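Local coordinates for protein putative D-glycero-D-manno-heptose 7-phosphate kinase (PDB 4N3O) that catalyses the ATP-dependent phosphorylation of D-glycero-alpha-D-manno-heptose 7-phosphate at C-1, a GHMP-family kinase step towards capsule polysaccharide, at residues Gly21-Leu26 against Glu231-Ile236; Asp29-Tyr34 against Phe174-Asn179; Asn192-Glu197 against Ala250-Leu255. All blocks are in the same frame, centred on the assembly; numbering follows the deposited sequence.

How the interactions relate
Interactions 1 and 2 adjoin, with centres about 10 Å apart; interaction 3 lies apart, its centre about 27 Å from the first and 24 Å from the second. Interaction 1 is a surface contact of two loops, without a hydrogen bond between them. Interaction 2 is partly buried and pairs strands 31-40 and 172-178 by backbone bonds and aromatic side chains. The two share a boundary, where Thr22 OG1 bonds Tyr31 O and Ile236 packs on Tyr34. Interaction 3 is buried, packs helix 192-200 on the turn before helix 252-262 and on that helix's first residue by apolar and CH-pi contacts, and has the second subunit beside it. Helix 236-248 runs from interaction 1 towards Ala250.

Interaction 1 (Gly21-Leu26 against Glu231-Ile236); sequences GTDINL and EAMHAI
The imidazole of His234 meets Leu26 obliquely, with CE1 3.8 Å from Leu26 O, while the ring of Tyr27 lies against it with planes about 30° apart; Tyr27 OH also hydrogen-bonds His234 O. The other flat group, the carboxylate of Asp23, turns OD1 to the methyl CE of Met233, a selenomethionine, at 3.5 Å. Met233 contributes the largest share of the contact. Its CG is anti to the backbone N (chi1 173°), and the bend at chi3 (-111°) brings CE close to both Asp23 OD1 and Gly21 O. Leu26 and Met233 meet at about a right angle, Leu26 CD1 being 3.7 Å from SE. Beside them Thr22 sends CG2 into the turn of 231-236, 3.3 Å from Met233 O and 3.6 Å from Ile236 CB, and the Thr22 and Ile236 side chains run alongside one another in opposite senses. The polar branch, Thr22 OG1, is taken by Tyr31 O. Ile236 CD1 comes 3.3 Å from Gly21 O. Gly21, Thr22 and Asp23 probably bind substrate, as in related kinases. No hydrogen bond links the segments: methyl, methylene and selenium surfaces meet carbonyl and carboxylate oxygens, so across this largely exposed contact at the start of helix 236-248 the two loops are held by weak, non-directional forces.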
# COMPACT_ATOMS: atom_id res chain seq x y z
N GLY A 21 24.39 -15.69 8.04
CA GLY A 21 24.55 -16.77 9.01
C GLY A 21 25.99 -17.07 9.40
O GLY A 21 26.87 -17.11 8.54
N THR A 22 26.21 -17.29 10.69
CA THR A 22 27.52 -17.62 11.25
C THR A 22 27.36 -18.76 12.26
O THR A 22 26.75 -18.58 13.31
CB THR A 22 28.17 -16.41 11.96
OG1 THR A 22 27.31 -15.96 13.02
CG2 THR A 22 28.41 -15.28 10.98
N ASP A 23 27.92 -19.92 11.93
CA ASP A 23 27.76 -21.11 12.78
C ASP A 23 29.07 -21.74 13.25
O ASP A 23 29.85 -22.22 12.42
CB ASP A 23 26.92 -22.16 12.03
CG ASP A 23 27.44 -22.44 10.62
OD1 ASP A 23 28.43 -21.81 10.19
OD2 ASP A 23 26.84 -23.29 9.93
N ILE A 24 29.35 -21.75 14.55
CA ILE A 24 28.51 -21.16 15.61
C ILE A 24 29.44 -20.55 16.66
O ILE A 24 29.23 -19.41 17.10
CB ILE A 24 27.61 -22.20 16.32
CG1 ILE A 24 26.56 -22.76 15.34
CG2 ILE A 24 26.91 -21.58 17.53
CD1 ILE A 24 25.61 -23.77 15.95
N ASN A 25 30.46 -21.31 17.05
CA ASN A 25 31.44 -20.87 18.05
C ASN A 25 32.48 -19.89 17.48
O ASN A 25 33.55 -19.72 18.06
CB ASN A 25 32.15 -22.08 18.67
CG ASN A 25 31.18 -23.05 19.34
OD1 ASN A 25 31.58 -24.13 19.78
ND2 ASN A 25 29.91 -22.67 19.43
N LEU A 26 32.16 -19.26 16.34
CA LEU A 26 33.04 -18.26 15.72
C LEU A 26 33.17 -17.05 16.64
O LEU A 26 34.16 -16.31 16.58
CB LEU A 26 32.48 -17.82 14.36
CG LEU A 26 32.55 -18.84 13.22
CD1 LEU A 26 31.72 -18.38 12.03
CD2 LEU A 26 34.00 -19.08 12.82
N GLU A 231 36.59 -16.97 6.18
CA GLU A 231 36.95 -15.74 6.90
C GLU A 231 35.96 -14.60 6.60
O GLU A 231 35.64 -13.82 7.50
CB GLU A 231 38.39 -15.34 6.55
CG GLU A 231 38.88 -14.02 7.14
CD GLU A 231 38.34 -12.79 6.42
OE1 GLU A 231 37.91 -12.90 5.25
OE2 GLU A 231 38.35 -11.70 7.03
N ALA A 232 35.49 -14.51 5.36
CA ALA A 232 34.52 -13.48 4.97
C ALA A 232 33.22 -13.61 5.77
O ALA A 232 32.46 -12.65 5.91
CB ALA A 232 34.24 -13.55 3.48
N MSE A 233 32.98 -14.82 6.28
CA MSE A 233 31.81 -15.11 7.11
C MSE A 233 31.94 -14.42 8.45
O MSE A 233 30.95 -14.17 9.13
CB MSE A 233 31.75 -16.64 7.25
CG MSE A 233 30.70 -17.16 8.24
SE MSE A 233 30.90 -19.11 8.45
CE MSE A 233 29.24 -19.65 7.54
N HIS A 234 33.17 -14.10 8.84
CA HIS A 234 33.45 -13.45 10.13
C HIS A 234 33.08 -11.95 10.11
O HIS A 234 32.95 -11.32 11.17
CB HIS A 234 34.94 -13.62 10.48
CG HIS A 234 35.26 -13.39 11.93
ND1 HIS A 234 35.35 -14.43 12.84
CD2 HIS A 234 35.53 -12.26 12.62
CE1 HIS A 234 35.65 -13.94 14.03
NE2 HIS A 234 35.76 -12.62 13.92
N ALA A 235 32.90 -11.39 8.92
CA ALA A 235 32.53 -9.97 8.75
C ALA A 235 31.00 -9.77 8.79
O ALA A 235 30.51 -8.65 8.63
CB ALA A 235 33.10 -9.42 7.45
N ILE A 236 30.26 -10.85 9.01
CA ILE A 236 28.81 -10.79 9.08
C ILE A 236 28.33 -10.01 10.31
O ILE A 236 27.46 -9.14 10.17
CB ILE A 236 28.19 -12.21 9.05
CG1 ILE A 236 28.37 -12.80 7.64
CG2 ILE A 236 26.71 -12.16 9.40
CD1 ILE A 236 27.78 -14.18 7.45

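Interaction 2 (Asp29-Tyr34 against Phe174-Asn179)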
# COMPACT_ATOMS: atom_id res chain seq x y z
N ASP A 29 30.08 -15.07 21.91
CA ASP A 29 28.70 -14.73 22.25
C ASP A 29 27.76 -15.86 21.87
O ASP A 29 26.72 -16.05 22.49
CB ASP A 29 28.24 -13.49 21.47
CG ASP A 29 29.13 -12.28 21.68
OD1 ASP A 29 30.06 -12.35 22.51
OD2 ASP A 29 28.88 -11.26 21.01
N LYS A 30 28.16 -16.60 20.82
CA LYS A 30 27.37 -17.69 20.23
C LYS A 30 26.39 -17.08 19.20
O LYS A 30 25.30 -17.60 18.96
CB LYS A 30 26.65 -18.54 21.29
CG LYS A 30 27.60 -19.15 22.32
CD LYS A 30 26.86 -19.96 23.36
CE LYS A 30 27.81 -20.53 24.40
NZ LYS A 30 27.09 -21.33 25.42
N TYR A 31 26.83 -15.98 18.60
CA TYR A 31 26.07 -15.24 17.60
C TYR A 31 25.89 -16.10 16.35
O TYR A 31 26.86 -16.37 15.63
CB TYR A 31 26.84 -13.94 17.29
CG TYR A 31 26.15 -12.93 16.39
CD1 TYR A 31 25.23 -12.02 16.91
CD2 TYR A 31 26.49 -12.83 15.04
CE1 TYR A 31 24.62 -11.08 16.10
CE2 TYR A 31 25.88 -11.89 14.22
CZ TYR A 31 24.95 -11.02 14.75
OH TYR A 31 24.37 -10.07 13.93
N THR A 32 24.66 -16.54 16.11
CA THR A 32 24.34 -17.39 14.95
C THR A 32 24.23 -16.57 13.66
O THR A 32 24.55 -17.06 12.57
CB THR A 32 23.00 -18.13 15.16
OG1 THR A 32 23.01 -18.79 16.43
CG2 THR A 32 22.74 -19.13 14.04
N GLY A 33 23.76 -15.34 13.78
CA GLY A 33 23.61 -14.46 12.62
C GLY A 33 22.56 -13.40 12.85
O GLY A 33 22.21 -13.11 13.99
N TYR A 34 22.06 -12.84 11.76
CA TYR A 34 21.05 -11.80 11.86
C TYR A 34 20.12 -11.82 10.67
O TYR A 34 20.41 -12.42 9.65
CB TYR A 34 21.69 -10.41 11.88
CG TYR A 34 22.18 -9.95 10.52
CD1 TYR A 34 23.47 -10.24 10.09
CD2 TYR A 34 21.35 -9.22 9.67
CE1 TYR A 34 23.92 -9.82 8.84
CE2 TYR A 34 21.79 -8.81 8.41
CZ TYR A 34 23.08 -9.11 8.01
OH TYR A 34 23.54 -8.70 6.77
N PHE A 174 15.02 -5.95 13.42
CA PHE A 174 16.36 -6.45 13.27
C PHE A 174 16.48 -7.56 14.28
O PHE A 174 16.34 -7.32 15.47
CB PHE A 174 17.38 -5.37 13.55
CG PHE A 174 18.77 -5.75 13.15
CD1 PHE A 174 19.56 -6.54 13.97
CD2 PHE A 174 19.28 -5.33 11.94
CE1 PHE A 174 20.84 -6.89 13.59
CE2 PHE A 174 20.56 -5.67 11.56
CZ PHE A 174 21.34 -6.46 12.38
N MSE A 175 16.74 -8.77 13.81
CA MSE A 175 16.81 -9.92 14.70
C MSE A 175 18.17 -10.52 14.74
O MSE A 175 18.78 -10.80 13.70
CB MSE A 175 15.74 -10.89 14.24
CG MSE A 175 14.49 -10.06 13.94
SE MSE A 175 13.00 -11.29 13.79
CE MSE A 175 11.47 -10.12 13.48
N GLU A 176 18.67 -10.71 15.96
CA GLU A 176 19.98 -11.30 16.20
C GLU A 176 19.80 -12.67 16.83
O GLU A 176 18.95 -12.86 17.70
CB GLU A 176 20.83 -10.37 17.06
CG GLU A 176 21.34 -9.19 16.24
CD GLU A 176 21.82 -8.03 17.08
OE1 GLU A 176 23.00 -7.63 16.93
OE2 GLU A 176 21.01 -7.53 17.90
N PHE A 177 20.58 -13.62 16.34
CA PHE A 177 20.48 -14.99 16.81
C PHE A 177 21.68 -15.42 17.65
O PHE A 177 22.84 -15.17 17.29
CB PHE A 177 20.30 -15.93 15.61
CG PHE A 177 19.16 -15.55 14.73
CD1 PHE A 177 17.85 -15.63 15.20
CD2 PHE A 177 19.38 -15.11 13.43
CE1 PHE A 177 16.78 -15.27 14.40
CE2 PHE A 177 18.31 -14.76 12.62
CZ PHE A 177 17.01 -14.84 13.10
N TYR A 178 21.38 -16.07 18.77
CA TYR A 178 22.41 -16.55 19.68
C TYR A 178 22.24 -18.04 19.97
O TYR A 178 21.20 -18.49 20.45
CB TYR A 178 22.41 -15.74 20.97
CG TYR A 178 22.84 -14.31 20.78
CD1 TYR A 178 24.18 -13.95 20.84
CD2 TYR A 178 21.90 -13.31 20.53
CE1 TYR A 178 24.58 -12.64 20.66
CE2 TYR A 178 22.29 -11.99 20.35
CZ TYR A 178 23.63 -11.66 20.41
OH TYR A 178 24.03 -10.37 20.23
N ASN A 179 23.29 -18.80 19.64
CA ASN A 179 23.35 -20.24 19.87
C ASN A 179 22.14 -20.97 19.28
O ASN A 179 21.65 -21.95 19.85
CB ASN A 179 23.49 -20.50 21.38
CG ASN A 179 24.14 -21.85 21.70
OD1 ASN A 179 24.25 -22.21 22.86
ND2 ASN A 179 24.58 -22.57 20.67
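An antiparallel strand pair in the large mixed sheet brings Tyr31 against Tyr178, Gly33 against Phe177 and Tyr34 against Glu176, joining strand 31-40 to strand 172-178. The register slips by one residue between Tyr31 and Gly33, a beta bulge. Gly33 and Phe177 form the hydrogen-bonded pair, with Phe177 N 2.9 Å from Gly33 O. Thr32, the extra residue of the bulge, hydrogen-bonds through N to Phe177 O (2.6 Å), the donor above the carbonyl plane, so Thr32 and Gly33 both bond to Phe177. Past the strands, Asn179 N bonds Lys30 O, though the modelled distance is doubtfully short. Gly33 sits at phi 156°, a backbone shape in which a beta carbon would press on the preceding carbonyl oxygen. On the face with Tyr34 and Glu176, Tyr31 turns its edge to the face of Tyr178 in a T-shaped pair, Tyr31 CD1 being 3.9 Å from Tyr178 CE1 and the planes 75° apart. Next along the same edge, Tyr31 CE1 lies 3.8 Å from Glu176 CG. Nearly parallel but slid apart, the rings of Tyr34 and Phe174 touch at Tyr34 CD2 and Phe174 CZ, 3.9 Å apart. Thr32 CB packs on Phe177 CB at 3.5 Å. Tyr31 and Phe174 pack beneath helix 236-248, whose Lys244 and Lys237 form salt bridges with Glu176 and Asp29. Backbone bonds thus set the register, while those outside charges tie strand 172-178 and the loop entering strand 31-40 to the helix; Tyr31 OH, by contrast, is buried without a partner.

Interaction 3 (Asn192-Glu197 against Ala250-Leu255)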
# COMPACT_ATOMS: atom_id res chain seq x y z
N ASN A 192 10.12 7.84 9.13
CA ASN A 192 9.25 7.56 8.01
C ASN A 192 9.86 7.79 6.64
O ASN A 192 9.57 7.04 5.71
CB ASN A 192 7.96 8.38 8.12
CG ASN A 192 7.10 7.96 9.30
OD1 ASN A 192 7.47 7.07 10.06
ND2 ASN A 192 5.97 8.62 9.46
N TRP A 193 10.71 8.81 6.50
CA TRP A 193 11.27 9.08 5.19
C TRP A 193 12.25 8.01 4.78
O TRP A 193 12.48 7.82 3.58
CB TRP A 193 11.91 10.47 5.12
CG TRP A 193 13.16 10.67 5.90
CD1 TRP A 193 13.26 11.16 7.17
CD2 TRP A 193 14.48 10.41 5.45
NE1 TRP A 193 14.59 11.21 7.55
CE2 TRP A 193 15.36 10.76 6.50
CE3 TRP A 193 15.01 9.91 4.27
CZ2 TRP A 193 16.75 10.63 6.39
CZ3 TRP A 193 16.39 9.76 4.16
CH2 TRP A 193 17.25 10.12 5.21
N ILE A 194 12.83 7.29 5.75
CA ILE A 194 13.74 6.21 5.40
C ILE A 194 12.95 5.19 4.60
O ILE A 194 13.36 4.80 3.51
CB ILE A 194 14.36 5.53 6.63
CG1 ILE A 194 15.38 6.45 7.30
CG2 ILE A 194 15.09 4.24 6.24
CD1 ILE A 194 16.67 6.59 6.50
N ALA A 195 11.79 4.81 5.14
CA ALA A 195 10.91 3.84 4.50
C ALA A 195 10.46 4.32 3.14
O ALA A 195 10.46 3.56 2.17
CB ALA A 195 9.68 3.60 5.37
N SER A 196 10.08 5.61 3.07
CA SER A 196 9.63 6.20 1.82
C SER A 196 10.71 6.17 0.78
O SER A 196 10.44 5.94 -0.40
CB SER A 196 9.19 7.64 2.04
OG SER A 196 8.08 7.69 2.91
N GLU A 197 11.95 6.40 1.22
CA GLU A 197 13.09 6.43 0.31
C GLU A 197 13.37 5.01 -0.16
O GLU A 197 13.63 4.78 -1.34
CB GLU A 197 14.33 7.03 0.98
CG GLU A 197 15.54 7.08 0.07
CD GLU A 197 15.36 8.01 -1.12
OE1 GLU A 197 14.48 8.89 -1.08
OE2 GLU A 197 16.13 7.88 -2.10
N ALA A 250 20.05 7.14 9.81
CA ALA A 250 19.35 7.56 8.60
C ALA A 250 20.38 7.83 7.49
O ALA A 250 20.23 8.73 6.66
CB ALA A 250 18.50 8.80 8.87
N ASP A 251 21.44 7.04 7.48
CA ASP A 251 22.51 7.21 6.51
C ASP A 251 22.20 6.34 5.30
O ASP A 251 22.68 5.20 5.16
CB ASP A 251 23.85 6.84 7.15
CG ASP A 251 24.98 6.95 6.20
OD1 ASP A 251 24.73 7.34 5.03
OD2 ASP A 251 26.12 6.66 6.61
N PHE A 252 21.43 6.91 4.38
CA PHE A 252 20.99 6.15 3.24
C PHE A 252 22.10 5.78 2.25
O PHE A 252 21.99 4.77 1.57
CB PHE A 252 19.86 6.87 2.52
CG PHE A 252 18.89 5.94 1.93
CD1 PHE A 252 19.12 5.37 0.69
CD2 PHE A 252 17.79 5.54 2.66
CE1 PHE A 252 18.24 4.45 0.18
CE2 PHE A 252 16.91 4.63 2.16
CZ PHE A 252 17.13 4.07 0.92
N GLY A 253 23.15 6.59 2.18
CA GLY A 253 24.30 6.29 1.30
C GLY A 253 25.01 5.01 1.74
O GLY A 253 25.39 4.18 0.91
N THR A 254 25.19 4.86 3.05
CA THR A 254 25.84 3.68 3.61
C THR A 254 24.88 2.48 3.67
O THR A 254 25.30 1.34 3.57
CB THR A 254 26.33 3.96 5.04
OG1 THR A 254 27.26 5.04 5.01
CG2 THR A 254 27.01 2.74 5.62
N LEU A 255 23.59 2.75 3.85
CA LEU A 255 22.61 1.68 3.91
C LEU A 255 22.54 0.98 2.56
O LEU A 255 22.60 -0.25 2.48
CB LEU A 255 21.25 2.24 4.27
CG LEU A 255 20.14 1.21 4.27
CD1 LEU A 255 20.32 0.24 5.43
CD2 LEU A 255 18.79 1.90 4.34
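Glu197 lays its CG methylene over the face of the Phe252 ring, almost exactly above the centre: CG is 3.5 Å from the ring centroid and 13° off the normal, a CH-pi contact. CG stands anti to the backbone N and the chain bends at chi2 (65°), which swings CD out of line while CG stays on the ring. The carboxylate plane is turned 87° from the ring, and its oxygens bond elsewhere: OE2 to Arg201 of its own chain, OE1 to Arg8 and Trp340 of the second subunit. Ile194 approaches Phe252 more loosely: its CD1 is 4.1 Å from Phe252 CD2 and closer, 3.5 Å, to Ala250 CA. Trp193 reaches the same alanine from beside Ile194, with CZ2 3.5 Å from Ala250 CB in an oblique approach; Ile342 of the second subunit also packs on this indole. Ala250 CB rests against both the indole and the isoleucine methyl, and that methyl lies over one face of the indole, towards its rim. Asp251, at the N-cap, accepts from Thr254 N at OD1 (3.2 Å) and from Thr254 OG1 at OD2 (2.5 Å). Ala250 has positive phi and ends helix 236-248 in a Schellman motif, just before Asp251 opens helix 252-262: a tight helix-to-helix turn packed against helix 192-200, and part of the interface with the second subunit of this structure.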